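Putative glycosylhydrolase (Parabacteroides distasonis, PDB 3S5Q) is probably a hydrolase of the 3-keto-disaccharide hydrolase family, built on a concanavalin A-like beta-sandwich, whose natural substrate is not established. Local coordinates at residues Q96-D99 with E104-S107; A162-T165 with T169-D172; K26-A31 with W38-G43. One frame throughout, in Å; residues are numbered along the deposited sequence.

Interaction 1. Residues Q96-D99 with E104-S107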
ATOM      1  N   GLN A  96       0.203   1.474  -4.887  1.00 17.00           N
ATOM      2  CA  GLN A  96      -1.048   2.223  -5.114  1.00 17.66           C
ATOM      3  C   GLN A  96      -2.281   1.559  -4.480  1.00 18.53           C
ATOM      4  O   GLN A  96      -2.444   0.328  -4.489  1.00 16.54           O
ATOM      5  CB  GLN A  96      -1.278   2.346  -6.624  1.00 17.68           C
ATOM      6  CG  GLN A  96      -2.545   3.145  -7.105  1.00 18.30           C
ATOM      7  CD  GLN A  96      -2.452   4.629  -6.866  1.00 20.50           C
ATOM      8  OE1 GLN A  96      -1.941   5.054  -5.836  1.00 19.74           O
ATOM      9  NE2 GLN A  96      -2.956   5.449  -7.824  1.00 22.12           N
ATOM     10  N   ILE A  97      -3.203   2.387  -3.992  1.00 18.98           N
ATOM     11  CA  ILE A  97      -4.537   1.896  -3.645  1.00 19.99           C
ATOM     12  C   ILE A  97      -5.443   2.820  -4.376  1.00 19.84           C
ATOM     13  O   ILE A  97      -5.286   4.009  -4.246  1.00 19.41           O
ATOM     14  CB  ILE A  97      -4.833   1.965  -2.137  1.00 20.86           C
ATOM     15  CG1 ILE A  97      -3.975   0.949  -1.413  1.00 20.32           C
ATOM     16  CG2 ILE A  97      -6.362   1.728  -1.868  1.00 19.85           C
ATOM     17  CD1 ILE A  97      -3.990   1.077   0.091  1.00 23.79           C
ATOM     18  N   ALA A  98      -6.309   2.268  -5.221  1.00 21.04           N
ATOM     19  CA  ALA A  98      -7.262   3.082  -5.996  1.00 22.70           C
ATOM     20  C   ALA A  98      -8.496   2.276  -6.265  1.00 23.49           C
ATOM     21  O   ALA A  98      -8.448   1.043  -6.363  1.00 22.81           O
ATOM     22  CB  ALA A  98      -6.642   3.557  -7.343  1.00 21.96           C
ATOM     23  N   ASP A  99      -9.623   2.975  -6.372  1.00 24.83           N
ATOM     24  CA  ASP A  99     -10.842   2.371  -6.852  1.00 25.51           C
ATOM     25  C   ASP A  99     -10.744   2.301  -8.358  1.00 25.71           C
ATOM     26  O   ASP A  99     -11.246   3.211  -9.040  1.00 27.02           O
ATOM     27  CB  ASP A  99     -12.080   3.193  -6.456  1.00 26.51           C
ATOM     28  CG  ASP A  99     -13.381   2.713  -7.175  1.00 28.34           C
ATOM     29  OD1 ASP A  99     -13.526   1.504  -7.468  1.00 28.82           O
ATOM     30  OD2 ASP A  99     -14.266   3.554  -7.455  1.00 28.55           O
ATOM     31  N   GLU A 104     -12.635   6.903 -14.637  1.00 39.46           N
ATOM     32  CA  GLU A 104     -11.522   7.810 -14.622  1.00 40.31           C
ATOM     33  C   GLU A 104     -10.206   7.067 -14.745  1.00 39.53           C
ATOM     34  O   GLU A 104      -9.320   7.517 -15.486  1.00 39.10           O
ATOM     35  CB  GLU A 104     -11.555   8.576 -13.294  1.00 41.31           C
ATOM     36  CG  GLU A 104     -10.440   9.582 -13.034  1.00 44.19           C
ATOM     37  CD  GLU A 104     -10.918  10.846 -12.274  1.00 49.31           C
ATOM     38  OE1 GLU A 104     -12.116  11.254 -12.413  1.00 54.91           O
ATOM     39  OE2 GLU A 104     -10.078  11.437 -11.560  1.00 51.97           O
ATOM     40  N   TRP A 105     -10.069   5.947 -14.009  1.00 38.52           N
ATOM     41  CA  TRP A 105      -8.815   5.165 -14.009  1.00 36.70           C
ATOM     42  C   TRP A 105      -8.417   4.567 -15.370  1.00 36.54           C
ATOM     43  O   TRP A 105      -7.267   4.210 -15.552  1.00 36.35           O
ATOM     44  CB  TRP A 105      -8.822   4.095 -12.905  1.00 36.31           C
ATOM     45  CG  TRP A 105      -8.555   4.703 -11.585  1.00 35.18           C
ATOM     46  CD1 TRP A 105      -9.459   4.957 -10.596  1.00 34.74           C
ATOM     47  CD2 TRP A 105      -7.299   5.215 -11.122  1.00 37.04           C
ATOM     48  NE1 TRP A 105      -8.843   5.585  -9.533  1.00 33.41           N
ATOM     49  CE2 TRP A 105      -7.515   5.753  -9.831  1.00 35.67           C
ATOM     50  CE3 TRP A 105      -6.004   5.267 -11.674  1.00 37.73           C
ATOM     51  CZ2 TRP A 105      -6.490   6.326  -9.083  1.00 37.14           C
ATOM     52  CZ3 TRP A 105      -4.987   5.849 -10.922  1.00 37.42           C
ATOM     53  CH2 TRP A 105      -5.239   6.357  -9.639  1.00 36.69           C
ATOM     54  N   GLN A 106      -9.362   4.496 -16.315  1.00 37.33           N
ATOM     55  CA  GLN A 106      -9.098   4.104 -17.712  1.00 37.44           C
ATOM     56  C   GLN A 106      -8.316   5.206 -18.495  1.00 35.84           C
ATOM     57  O   GLN A 106      -7.863   4.993 -19.626  1.00 35.20           O
ATOM     58  CB  GLN A 106     -10.460   3.791 -18.393  1.00 39.82           C
ATOM     59  CG  GLN A 106     -10.438   3.005 -19.717  1.00 44.20           C
ATOM     60  CD  GLN A 106      -9.671   1.663 -19.651  1.00 48.78           C
ATOM     61  OE1 GLN A 106      -9.710   0.927 -18.639  1.00 48.98           O
ATOM     62  NE2 GLN A 106      -8.976   1.341 -20.753  1.00 51.06           N
ATOM     63  N   SER A 107      -8.180   6.382 -17.886  1.00 34.18           N
ATOM     64  CA  SER A 107      -7.421   7.495 -18.443  1.00 32.57           C
ATOM     65  C   SER A 107      -5.938   7.445 -18.044  1.00 29.52           C
ATOM     66  O   SER A 107      -5.147   8.285 -18.526  1.00 28.69           O
ATOM     67  CB  SER A 107      -8.001   8.834 -17.956  1.00 33.79           C
ATOM     68  OG  SER A 107      -9.217   9.153 -18.619  1.00 36.87           O
TER
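W105 reaches from the 3-10 turn at E104-S107 back to the end of strand 93-98, where Q96 and A98, with D99 just beyond it, each meet a different part of its indole. The apolar share belongs to A98. Its methyl CB lies 3.3 Å from W105 CZ2 and almost as near to CE2, standing 3.1 Å off the ring plane and displaced toward the rim. W105 CG is anti to its own carbonyl carbon (chi1 -77°), which carries the indole away from the turn and toward the strand.

The polar-aromatic share comes from Q96, whose side chain advances to meet W105 from the opposite direction. Its NE2 comes within 3.1 Å of W105 CH2, with the amide plane standing nearly perpendicular to the ring at 89°. The bend at chi2 (70°) brings the amide round to this end of the indole, and a weak hydrogen bond from NE2 to W112 O also holds it.

A backbone carbonyl makes the third approach: D99 O sits 2.9 Å from W105 CD1. The same oxygen is 3.4 Å from W105 NE1, but the angle is too poor for a hydrogen bond, so the approach probably rests on close packing, with at most a weak electrostatic part from the CD1 hydrogen. The D99 carboxylate has other work, with OD2 accepting from the backbone N of N73.

All four touching residues are buried, and Y108 adds a second ring against W105. The side chain of I97 points away from W105, to F68, I204 and F206 of the other sheet. This is the alternation of a beta-sandwich strand: one side chain enters the core between the sheets while its neighbours receive a loop on the sheet's other face, here on an outermost strand of a concanavalin A-like fold.

Interaction 2. Residues A162-T165 with T169-D172. With EDO (1,2-ethanediol), chain H; EDO (1,2-ethanediol), chain F; EDO (1,2-ethanediol), chain G.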
ATOM      1  N   ALA A 162      16.223  -4.626  -8.479  1.00 17.73           N
ATOM      2  CA  ALA A 162      17.504  -4.601  -9.168  1.00 18.42           C
ATOM      3  C   ALA A 162      17.385  -4.386 -10.680  1.00 19.03           C
ATOM      4  O   ALA A 162      18.322  -3.916 -11.283  1.00 18.73           O
ATOM      5  CB  ALA A 162      18.310  -5.873  -8.873  1.00 19.00           C
ATOM      6  N   ASP A 163      16.244  -4.751 -11.274  1.00 19.27           N
ATOM      7  CA  ASP A 163      15.988  -4.576 -12.706  1.00 20.20           C
ATOM      8  C   ASP A 163      15.803  -3.088 -13.100  1.00 19.69           C
ATOM      9  O   ASP A 163      15.973  -2.729 -14.262  1.00 18.94           O
ATOM     10  CB  ASP A 163      14.735  -5.365 -13.135  1.00 21.00           C
ATOM     11  CG  ASP A 163      14.869  -6.875 -12.952  1.00 22.64           C
ATOM     12  OD1 ASP A 163      15.977  -7.377 -12.705  1.00 25.56           O
ATOM     13  OD2 ASP A 163      13.843  -7.561 -13.084  1.00 25.86           O
ATOM     14  N   TRP A 164      15.431  -2.243 -12.134  1.00 19.71           N
ATOM     15  CA  TRP A 164      15.186  -0.828 -12.366  1.00 19.16           C
ATOM     16  C   TRP A 164      16.479  -0.011 -12.326  1.00 19.26           C
ATOM     17  O   TRP A 164      16.692   0.803 -11.429  1.00 18.96           O
ATOM     18  CB  TRP A 164      14.151  -0.305 -11.395  1.00 18.00           C
ATOM     19  CG  TRP A 164      12.738  -0.557 -11.913  1.00 17.57           C
ATOM     20  CD1 TRP A 164      11.957   0.323 -12.591  1.00 18.99           C
ATOM     21  CD2 TRP A 164      11.999  -1.799 -11.868  1.00 17.43           C
ATOM     22  NE1 TRP A 164      10.752  -0.273 -12.952  1.00 19.33           N
ATOM     23  CE2 TRP A 164      10.763  -1.580 -12.527  1.00 20.55           C
ATOM     24  CE3 TRP A 164      12.272  -3.076 -11.354  1.00 16.95           C
ATOM     25  CZ2 TRP A 164       9.779  -2.596 -12.656  1.00 19.54           C
ATOM     26  CZ3 TRP A 164      11.328  -4.078 -11.507  1.00 17.23           C
ATOM     27  CH2 TRP A 164      10.087  -3.831 -12.144  1.00 20.79           C
ATOM     28  N   THR A 165      17.345  -0.218 -13.317  1.00 19.63           N
ATOM     29  CA  THR A 165      18.616   0.505 -13.371  1.00 19.98           C
ATOM     30  C   THR A 165      18.476   1.956 -13.880  1.00 19.85           C
ATOM     31  O   THR A 165      19.377   2.788 -13.668  1.00 21.03           O
ATOM     32  CB  THR A 165      19.636  -0.258 -14.219  1.00 20.84           C
ATOM     33  OG1 THR A 165      19.062  -0.589 -15.477  1.00 22.59           O
ATOM     34  CG2 THR A 165      20.047  -1.515 -13.495  1.00 21.72           C
ATOM     35  N   THR A 169      13.002   5.200 -17.084  1.00 19.42           N
ATOM     36  CA  THR A 169      12.496   4.205 -18.030  1.00 19.18           C
ATOM     37  C   THR A 169      12.364   2.845 -17.320  1.00 18.71           C
ATOM     38  O   THR A 169      13.330   2.368 -16.706  1.00 18.47           O
ATOM     39  CB  THR A 169      13.462   4.092 -19.273  1.00 18.89           C
ATOM     40  OG1 THR A 169      13.678   5.403 -19.787  1.00 19.29           O
ATOM     41  CG2 THR A 169      12.876   3.155 -20.388  1.00 20.39           C
ATOM     42  N   ASN A 170      11.151   2.273 -17.351  1.00 18.82           N
ATOM     43  CA  ASN A 170      10.916   0.915 -16.861  1.00 18.91           C
ATOM     44  C   ASN A 170      11.631  -0.106 -17.752  1.00 18.88           C
ATOM     45  O   ASN A 170      11.912   0.188 -18.932  1.00 19.32           O
ATOM     46  CB  ASN A 170       9.407   0.647 -16.759  1.00 18.76           C
ATOM     47  CG  ASN A 170       8.732   1.492 -15.671  1.00 18.34           C
ATOM     48  OD1 ASN A 170       9.238   1.550 -14.556  1.00 18.52           O
ATOM     49  ND2 ASN A 170       7.590   2.156 -15.991  1.00 18.94           N
ATOM     50  N   PRO A 171      11.968  -1.305 -17.213  1.00 18.43           N
ATOM     51  CA  PRO A 171      12.653  -2.320 -18.067  1.00 18.81           C
ATOM     52  C   PRO A 171      11.948  -2.564 -19.407  1.00 19.99           C
ATOM     53  O   PRO A 171      12.618  -2.828 -20.405  1.00 19.36           O
ATOM     54  CB  PRO A 171      12.645  -3.580 -17.185  1.00 18.93           C
ATOM     55  CG  PRO A 171      12.793  -3.009 -15.781  1.00 18.33           C
ATOM     56  CD  PRO A 171      12.021  -1.675 -15.783  1.00 19.09           C
ATOM     57  N   ASP A 172      10.618  -2.428 -19.425  1.00 19.04           N
ATOM     58  CA  ASP A 172       9.795  -2.602 -20.643  1.00 20.35           C
ATOM     59  C   ASP A 172       9.693  -1.396 -21.584  1.00 20.23           C
ATOM     60  O   ASP A 172       8.983  -1.442 -22.598  1.00 20.84           O
ATOM     61  CB  ASP A 172       8.385  -3.034 -20.266  1.00 19.81           C
ATOM     62  CG  ASP A 172       7.521  -1.885 -19.710  1.00 21.37           C
ATOM     63  OD1 ASP A 172       8.016  -0.797 -19.356  1.00 20.25           O
ATOM     64  OD2 ASP A 172       6.322  -2.130 -19.570  1.00 18.64           O
TER
HETATM   65  C1  EDO H 306      16.444  -0.376 -18.717  1.00 33.49           C
HETATM   66  O1  EDO H 306      15.893  -0.985 -17.575  1.00 32.11           O
HETATM   67  C2  EDO H 306      15.597   0.835 -19.068  1.00 32.55           C
HETATM   68  O2  EDO H 306      14.518   0.408 -19.885  1.00 31.59           O
HETATM   69  C1  EDO F 304       8.510  -5.297 -16.093  1.00 30.21           C
HETATM   70  O1  EDO F 304       9.462  -6.272 -15.643  1.00 21.20           O
HETATM   71  C2  EDO F 304       9.352  -4.179 -16.657  1.00 28.22           C
HETATM   72  O2  EDO F 304       8.696  -2.954 -16.965  1.00 28.86           O
HETATM   73  C1  EDO G 305      19.951   2.351 -18.271  1.00 28.77           C
HETATM   74  O1  EDO G 305      19.578   1.113 -17.673  1.00 28.76           O
HETATM   75  C2  EDO G 305      19.463   2.442 -19.722  1.00 25.43           C
HETATM   76  O2  EDO G 305      18.592   3.497 -19.992  1.00 18.09           O
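W164 is the centre of an inverse gamma turn, closed by a weak T165 N to D163 O bond of 3.0 Å, and its CA lies 6.4 Å from that of P171. The indole NE1 donates to N170 OD1 over 2.9 Å with an N-H...O angle of 154°. The acceptor sits at the ring edge, practically in the indole plane, while the donor is tilted 22° from the plane of the N170 carbonyl. The N170 amide is steadied from its other end, where ND2 donates to T174 OG1 and G119 O. Both segments belong to the long connection between strands 154-160 and 192-195 of the sandwich, and the W164-N170 bond draws it together beside H120, whose ring also meets W164. P171 follows with a CH-pi contact: CD lies over one face of the five-membered ring, 3.5 Å from its centroid. P171 CG also rests 3.5 Å from D163 O, at the more exposed side of the contact. Three 1,2-ethanediol molecules, probably from the crystallisation liquor, line this surface; the hydroxyl O2 of one donates to N170 O at 2.8 Å, and another accepts from T165 OG1.

Interaction 3. Residues K26-A31 with W38-G43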
ATOM      1  N   LYS A  26      -3.086   1.160  19.565  1.00 33.76           N
ATOM      2  CA  LYS A  26      -4.481   1.528  19.570  1.00 35.12           C
ATOM      3  C   LYS A  26      -4.673   3.045  19.684  1.00 35.81           C
ATOM      4  O   LYS A  26      -5.612   3.604  19.117  1.00 36.70           O
ATOM      5  CB  LYS A  26      -5.169   0.786  20.709  1.00 35.67           C
ATOM      6  CG  LYS A  26      -5.297  -0.736  20.465  1.00 36.76           C
ATOM      7  CD  LYS A  26      -5.911  -1.420  21.682  1.00 39.81           C
ATOM      8  CE  LYS A  26      -6.148  -2.925  21.474  1.00 41.17           C
ATOM      9  NZ  LYS A  26      -6.323  -3.704  22.784  1.00 41.23           N
ATOM     10  N   ASP A  27      -3.770   3.713  20.394  1.00 36.03           N
ATOM     11  CA  ASP A  27      -3.823   5.184  20.517  1.00 36.84           C
ATOM     12  C   ASP A  27      -2.922   5.926  19.512  1.00 35.36           C
ATOM     13  O   ASP A  27      -2.791   7.159  19.588  1.00 34.90           O
ATOM     14  CB  ASP A  27      -3.473   5.618  21.948  1.00 38.38           C
ATOM     15  CG  ASP A  27      -2.092   5.141  22.393  1.00 40.68           C
ATOM     16  OD1 ASP A  27      -1.243   4.759  21.552  1.00 43.15           O
ATOM     17  OD2 ASP A  27      -1.853   5.136  23.619  1.00 47.58           O
ATOM     18  N   LEU A  28      -2.316   5.163  18.592  1.00 32.80           N
ATOM     19  CA  LEU A  28      -1.355   5.674  17.593  1.00 31.71           C
ATOM     20  C   LEU A  28      -0.104   6.347  18.196  1.00 31.73           C
ATOM     21  O   LEU A  28       0.560   7.179  17.539  1.00 31.14           O
ATOM     22  CB  LEU A  28      -2.063   6.595  16.580  1.00 31.57           C
ATOM     23  CG  LEU A  28      -3.324   6.039  15.887  1.00 30.84           C
ATOM     24  CD1 LEU A  28      -3.954   7.115  15.015  1.00 29.93           C
ATOM     25  CD2 LEU A  28      -3.058   4.762  15.070  1.00 27.79           C
ATOM     26  N   SER A  29       0.270   5.943  19.410  1.00 31.26           N
ATOM     27  CA  SER A  29       1.409   6.565  20.085  1.00 32.39           C
ATOM     28  C   SER A  29       2.747   6.249  19.400  1.00 31.42           C
ATOM     29  O   SER A  29       3.705   6.981  19.595  1.00 31.46           O
ATOM     30  CB  SER A  29       1.473   6.172  21.572  1.00 33.48           C
ATOM     31  OG  SER A  29       1.624   4.779  21.761  1.00 35.10           O
ATOM     32  N   ASN A  30       2.790   5.180  18.594  1.00 29.15           N
ATOM     33  CA  ASN A  30       3.990   4.797  17.867  1.00 29.08           C
ATOM     34  C   ASN A  30       3.900   5.224  16.392  1.00 28.08           C
ATOM     35  O   ASN A  30       4.583   4.660  15.526  1.00 26.48           O
ATOM     36  CB  ASN A  30       4.224   3.281  17.987  1.00 28.61           C
ATOM     37  CG  ASN A  30       3.151   2.455  17.257  1.00 29.83           C
ATOM     38  OD1 ASN A  30       1.996   2.886  17.121  1.00 29.61           O
ATOM     39  ND2 ASN A  30       3.537   1.275  16.777  1.00 28.77           N
ATOM     40  N   ALA A  31       3.033   6.198  16.111  1.00 28.22           N
ATOM     41  CA  ALA A  31       2.876   6.736  14.748  1.00 27.78           C
ATOM     42  C   ALA A  31       3.146   8.230  14.716  1.00 29.14           C
ATOM     43  O   ALA A  31       2.903   8.922  15.705  1.00 30.69           O
ATOM     44  CB  ALA A  31       1.463   6.461  14.204  1.00 26.15           C
ATOM     45  N   TRP A  38      -5.816  11.985  10.889  1.00 29.42           N
ATOM     46  CA  TRP A  38      -6.012  10.563  11.103  1.00 28.46           C
ATOM     47  C   TRP A  38      -6.713  10.286  12.414  1.00 29.40           C
ATOM     48  O   TRP A  38      -6.335  10.840  13.454  1.00 30.26           O
ATOM     49  CB  TRP A  38      -4.669   9.832  11.078  1.00 26.96           C
ATOM     50  CG  TRP A  38      -4.084   9.840   9.723  1.00 26.60           C
ATOM     51  CD1 TRP A  38      -3.336  10.831   9.172  1.00 27.02           C
ATOM     52  CD2 TRP A  38      -4.210   8.825   8.720  1.00 25.36           C
ATOM     53  NE1 TRP A  38      -2.994  10.521   7.898  1.00 23.64           N
ATOM     54  CE2 TRP A  38      -3.477   9.270   7.597  1.00 24.21           C
ATOM     55  CE3 TRP A  38      -4.846   7.573   8.672  1.00 26.18           C
ATOM     56  CZ2 TRP A  38      -3.380   8.524   6.420  1.00 22.33           C
ATOM     57  CZ3 TRP A  38      -4.748   6.812   7.494  1.00 25.07           C
ATOM     58  CH2 TRP A  38      -4.011   7.306   6.381  1.00 25.55           C
ATOM     59  N   THR A  39      -7.731   9.432  12.362  1.00 29.30           N
ATOM     60  CA  THR A  39      -8.345   8.892  13.573  1.00 30.16           C
ATOM     61  C   THR A  39      -8.365   7.369  13.507  1.00 29.45           C
ATOM     62  O   THR A  39      -8.417   6.798  12.431  1.00 27.16           O
ATOM     63  CB  THR A  39      -9.777   9.385  13.742  1.00 31.43           C
ATOM     64  OG1 THR A  39     -10.510   9.075  12.551  1.00 31.96           O
ATOM     65  CG2 THR A  39      -9.813  10.935  14.022  1.00 31.95           C
ATOM     66  N   PHE A  40      -8.357   6.733  14.677  1.00 30.80           N
ATOM     67  CA  PHE A  40      -8.405   5.275  14.811  1.00 31.66           C
ATOM     68  C   PHE A  40      -9.555   5.046  15.766  1.00 33.17           C
ATOM     69  O   PHE A  40      -9.402   5.213  16.967  1.00 34.76           O
ATOM     70  CB  PHE A  40      -7.080   4.766  15.395  1.00 31.46           C
ATOM     71  CG  PHE A  40      -6.842   3.273  15.257  1.00 33.11           C
ATOM     72  CD1 PHE A  40      -7.541   2.486  14.345  1.00 36.17           C
ATOM     73  CD2 PHE A  40      -5.838   2.678  16.014  1.00 37.04           C
ATOM     74  CE1 PHE A  40      -7.276   1.129  14.225  1.00 38.66           C
ATOM     75  CE2 PHE A  40      -5.550   1.322  15.901  1.00 38.28           C
ATOM     76  CZ  PHE A  40      -6.272   0.543  15.004  1.00 40.72           C
ATOM     77  N   LYS A  41     -10.723   4.740  15.236  1.00 33.59           N
ATOM     78  CA  LYS A  41     -11.906   4.688  16.056  1.00 35.80           C
ATOM     79  C   LYS A  41     -12.653   3.415  15.662  1.00 35.72           C
ATOM     80  O   LYS A  41     -12.792   3.131  14.471  1.00 34.93           O
ATOM     81  CB  LYS A  41     -12.716   5.978  15.829  1.00 37.59           C
ATOM     82  CG  LYS A  41     -14.046   6.055  16.548  1.00 41.47           C
ATOM     83  CD  LYS A  41     -14.829   7.325  16.138  1.00 45.89           C
ATOM     84  CE  LYS A  41     -16.318   7.180  16.444  1.00 48.01           C
ATOM     85  NZ  LYS A  41     -17.131   8.313  15.901  1.00 50.71           N
ATOM     86  N   ASN A  42     -13.058   2.625  16.661  1.00 36.40           N
ATOM     87  CA  ASN A  42     -13.874   1.400  16.464  1.00 36.76           C
ATOM     88  C   ASN A  42     -13.172   0.403  15.573  1.00 34.66           C
ATOM     89  O   ASN A  42     -13.810  -0.230  14.707  1.00 35.17           O
ATOM     90  CB  ASN A  42     -15.254   1.734  15.873  1.00 37.82           C
ATOM     91  CG  ASN A  42     -16.129   2.540  16.832  1.00 42.80           C
ATOM     92  OD1 ASN A  42     -16.183   2.253  18.041  1.00 49.07           O
ATOM     93  ND2 ASN A  42     -16.814   3.561  16.303  1.00 44.92           N
ATOM     94  N   GLY A  43     -11.856   0.324  15.773  1.00 32.73           N
ATOM     95  CA  GLY A  43     -10.959  -0.502  14.996  1.00 31.05           C
ATOM     96  C   GLY A  43     -10.509  -0.047  13.602  1.00 29.56           C
ATOM     97  O   GLY A  43      -9.734  -0.759  12.961  1.00 28.66           O
TER
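The F40 ring is met obliquely at its CD2 corner by two groups from K26-A31. One is the backbone oxygen of K26, 3.2 Å from F40 CD2; the other is the L28 methyl CD2, 3.6 Å from the same ring carbon. F40 CE2 extends the contact along the backbone to K26 CA at 3.8 Å. With CG anti to the backbone N (chi1 -165°), the ring swings off strand 38-41 into the bend of the loop.

L28 crosses F40 at a slant. Besides the CD2 contact, its other methyl, CD1, lies 3.9 Å from F40 CB, and the leucine fork thus spans the root of the phenylalanine side chain. L28 is buried, packing also against L45, I53 and Y33, which W38 touches too; the loop is thereby joined to the 38-41/44-47 hairpin. F40 is partly exposed, with a 1,2-ethanediol about 4 Å from its side chain.

The loop holds its own shape. D27 OD1 accepts from S29 N at 2.9 Å, an Asx turn, and also from S29 OG, two bonds gripping one carboxylate oxygen. The serine hydroxyl arrives on the syn side, 21° out of the carboxylate plane, whereas the amide comes from above that plane. A type I turn from L28 to A31 follows, closed by A31 N to L28 O at 3.0 Å.

No hydrogen bond crosses between the segments. The attachment to the strand therefore depends on the shape and apolar character of L28 and F40, perhaps helped by weak attraction between the K26 carbonyl and the slightly positive C-H at CD2, while the bonds of D27 to S29 stay within K26-A31 and S29 O also accepts from K56 NZ.

How the interactions relate
From the N terminus, interaction 3 comes first: it closes the short span from K26-A31 to W38-G43 and ties the loop after strand 20-22 to the hairpin of strands 38-41 and 44-47. Interaction 1 follows, folding the chain just beyond strand 93-98 back onto that strand. Interaction 2 comes last, pinching the connection between strands 154-160 and 192-195. The three are in series, and none encloses or crosses another. Strand 31-32, which K26-A31 runs into, and strand 93-98, which carries Q96-A98, are the outermost strands of the five-stranded sheet. Interactions 2 and 3 lie on opposite sides of the chain's centre, their own centres 38 Å apart.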